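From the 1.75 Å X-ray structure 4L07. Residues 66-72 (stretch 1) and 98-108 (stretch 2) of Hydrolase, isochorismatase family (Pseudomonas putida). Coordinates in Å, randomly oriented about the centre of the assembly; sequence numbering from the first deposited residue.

Stretch 1 (66-72) IFTTIAY
Stretch 2 (98-108) LVEIDMATGIQ

Residues 66–70 form the last part of a β-strand that starts earlier in the chain, with phi between -94° and -148° and psi between 123° and 154°; Ala71 and Tyr72 continue in an extended conformation. The second stretch runs the opposite way beside it, so that Val99 lies near Ala71 and Ile107 near Phe67. Its Glu100 to Asp102 are extended (phi -62° to -74°, psi 128° to 140°) before a 3-10 segment at 103–105 (phi -61° to -75°, psi -17° to -22°). The nearest CA atoms across the stretches are those of Ala71 and Val99, 5.9 Å apart. Together the stretches bury 374 Å².

The alternation of the strand presents Phe67, Thr69 and Ala71 toward the second stretch, whereas Thr68 points away. At the Ala71 end, the Ala71 methyl packs tightly against Val99 (chi1 t), with Ala71 CB 3.3 Å from Val99 CG1; Val99 CG2 lies 3.4 Å from Ile70 O. Thr69 (chi1 t) supplies the one hydrogen bond across the stretches, its OG1 donating to Val99 O at 2.8 Å and so tying a buried hydroxyl to a backbone carbonyl.

Ile101 (chi1 m, chi2 m) fills the hollow between Thr69 and Phe67: its CD1 reaches 3.6 Å from Thr68 O and 4.0 Å from Thr69 CB, while its CG2 meets Phe67 CD2 at 3.7 Å.

Phe67 (chi1 m, chi2 79°) is the largest bump, received in a pocket lined by Ile101, Thr105 and Ile107. Ile107, with both chi angles t, extends over one ring face, its CD1 4.0 Å from the Phe67 centroid in a CH-pi contact. Thr105 OG1 approaches Phe67 CE2 at 3.6 Å. The 3-10 turn shapes this pocket: Thr105 (chi1 p) donates from OG1 to Asp102 O (2.7 Å), and Ile107 N donates to Thr105 OG1 (3.2 Å). Gly106, at phi 76° and psi 19°, turns the chain into Ile107.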

# COMPACT_ATOMS: atom_id res chain seq x y z
N ILE A 66 -19.61 -4.78 -1.66
CA ILE A 66 -18.63 -5.10 -0.62
C ILE A 66 -18.86 -4.24 0.63
O ILE A 66 -18.93 -3.01 0.55
CB ILE A 66 -17.18 -4.90 -1.13
CG1 ILE A 66 -16.91 -5.79 -2.35
CG2 ILE A 66 -16.16 -5.21 -0.03
CD1 ILE A 66 -15.69 -5.40 -3.15
N PHE A 67 -18.99 -4.91 1.78
CA PHE A 67 -19.15 -4.25 3.08
C PHE A 67 -17.83 -4.20 3.82
O PHE A 67 -17.03 -5.13 3.74
CB PHE A 67 -20.16 -5.02 3.94
CG PHE A 67 -21.57 -5.00 3.42
CD1 PHE A 67 -21.96 -5.84 2.38
CD2 PHE A 67 -22.51 -4.15 3.99
CE1 PHE A 67 -23.26 -5.82 1.90
CE2 PHE A 67 -23.82 -4.13 3.52
CZ PHE A 67 -24.19 -4.96 2.47
N THR A 68 -17.61 -3.12 4.57
CA THR A 68 -16.43 -3.01 5.43
C THR A 68 -16.82 -2.91 6.90
O THR A 68 -17.92 -2.47 7.23
CB THR A 68 -15.53 -1.81 5.04
OG1 THR A 68 -16.09 -0.60 5.56
CG2 THR A 68 -15.40 -1.69 3.53
N THR A 69 -15.91 -3.32 7.77
CA THR A 69 -16.08 -3.20 9.21
C THR A 69 -14.71 -2.98 9.84
O THR A 69 -13.69 -3.48 9.33
CB THR A 69 -16.80 -4.44 9.82
OG1 THR A 69 -17.18 -4.18 11.17
CG2 THR A 69 -15.91 -5.68 9.77
N ILE A 70 -14.68 -2.21 10.92
CA ILE A 70 -13.49 -2.07 11.74
C ILE A 70 -13.58 -3.09 12.88
O ILE A 70 -14.55 -3.09 13.65
CB ILE A 70 -13.38 -0.65 12.35
CG1 ILE A 70 -13.15 0.40 11.24
CG2 ILE A 70 -12.27 -0.60 13.39
CD1 ILE A 70 -13.30 1.84 11.69
N ALA A 71 -12.58 -3.96 12.98
CA ALA A 71 -12.53 -4.95 14.07
C ALA A 71 -11.09 -5.18 14.51
O ALA A 71 -10.19 -5.26 13.66
CB ALA A 71 -13.16 -6.26 13.62
N TYR A 72 -10.88 -5.29 15.82
CA TYR A 72 -9.55 -5.51 16.41
C TYR A 72 -9.44 -6.75 17.27
O TYR A 72 -10.38 -7.12 17.98
CB TYR A 72 -9.14 -4.33 17.29
CG TYR A 72 -9.19 -3.01 16.58
CD1 TYR A 72 -8.22 -2.68 15.64
CD2 TYR A 72 -10.22 -2.11 16.83
CE1 TYR A 72 -8.27 -1.47 14.96
CE2 TYR A 72 -10.28 -0.90 16.17
CZ TYR A 72 -9.30 -0.59 15.24
OH TYR A 72 -9.35 0.61 14.57
N LEU A 98 -20.62 -5.33 18.14
CA LEU A 98 -20.26 -4.01 17.60
C LEU A 98 -19.72 -4.11 16.17
O LEU A 98 -19.93 -3.20 15.36
CB LEU A 98 -19.20 -3.32 18.48
CG LEU A 98 -19.29 -2.91 19.97
CD1 LEU A 98 -19.51 -1.41 20.18
CD2 LEU A 98 -20.23 -3.77 20.81
N VAL A 99 -19.04 -5.21 15.86
CA VAL A 99 -18.35 -5.39 14.59
C VAL A 99 -19.23 -6.02 13.51
O VAL A 99 -18.87 -6.04 12.32
CB VAL A 99 -17.05 -6.20 14.80
CG1 VAL A 99 -16.41 -6.58 13.48
CG2 VAL A 99 -16.09 -5.40 15.67
N GLU A 100 -20.40 -6.52 13.91
CA GLU A 100 -21.34 -7.15 12.99
C GLU A 100 -22.04 -6.12 12.13
O GLU A 100 -22.41 -5.05 12.62
CB GLU A 100 -22.38 -7.97 13.76
CG GLU A 100 -21.81 -9.22 14.43
CD GLU A 100 -21.46 -10.31 13.42
OE1 GLU A 100 -20.34 -10.86 13.52
OE2 GLU A 100 -22.29 -10.60 12.53
N ILE A 101 -22.22 -6.44 10.85
CA ILE A 101 -22.90 -5.56 9.90
C ILE A 101 -24.37 -5.48 10.29
O ILE A 101 -25.00 -6.50 10.55
CB ILE A 101 -22.73 -6.04 8.44
CG1 ILE A 101 -21.23 -6.16 8.06
CG2 ILE A 101 -23.47 -5.14 7.46
CD1 ILE A 101 -20.43 -4.88 8.25
N ASP A 102 -24.89 -4.26 10.36
CA ASP A 102 -26.29 -4.05 10.73
C ASP A 102 -27.22 -4.70 9.70
O ASP A 102 -27.09 -4.48 8.50
CB ASP A 102 -26.57 -2.54 10.85
CG ASP A 102 -27.89 -2.24 11.54
OD1 ASP A 102 -28.87 -2.97 11.29
OD2 ASP A 102 -27.95 -1.26 12.32
N MET A 103 -28.16 -5.52 10.19
CA MET A 103 -29.09 -6.24 9.30
C MET A 103 -29.97 -5.32 8.45
O MET A 103 -30.46 -5.74 7.41
CB MET A 103 -29.94 -7.25 10.09
CG MET A 103 -29.24 -8.58 10.37
SD MET A 103 -28.53 -9.41 8.93
CE MET A 103 -29.99 -9.88 7.99
N ALA A 104 -30.16 -4.08 8.90
CA ALA A 104 -30.93 -3.07 8.17
C ALA A 104 -30.34 -2.73 6.80
O ALA A 104 -31.03 -2.16 5.94
CB ALA A 104 -31.11 -1.81 9.01
N THR A 105 -29.07 -3.07 6.59
CA THR A 105 -28.42 -2.88 5.29
C THR A 105 -28.90 -3.92 4.28
O THR A 105 -28.69 -3.75 3.08
CB THR A 105 -26.90 -3.04 5.40
OG1 THR A 105 -26.59 -4.38 5.81
CG2 THR A 105 -26.33 -2.05 6.40
N GLY A 106 -29.50 -5.00 4.78
CA GLY A 106 -29.95 -6.10 3.95
C GLY A 106 -28.81 -7.00 3.49
O GLY A 106 -28.96 -7.73 2.52
N ILE A 107 -27.67 -6.93 4.17
CA ILE A 107 -26.53 -7.81 3.86
C ILE A 107 -26.97 -9.28 3.78
O ILE A 107 -27.77 -9.75 4.60
CB ILE A 107 -25.36 -7.62 4.87
CG1 ILE A 107 -24.13 -8.45 4.46
CG2 ILE A 107 -25.81 -7.90 6.31
CD1 ILE A 107 -22.89 -8.17 5.28
N GLN A 108 -26.45 -9.98 2.78
CA GLN A 108 -26.78 -11.39 2.55
C GLN A 108 -25.53 -12.24 2.74
O GLN A 108 -24.42 -11.70 2.66
CB GLN A 108 -27.32 -11.57 1.13
CG GLN A 108 -28.57 -10.76 0.84
CD GLN A 108 -29.10 -10.99 -0.56
OE1 GLN A 108 -28.57 -11.79 -1.33
NE2 GLN A 108 -30.16 -10.26 -0.91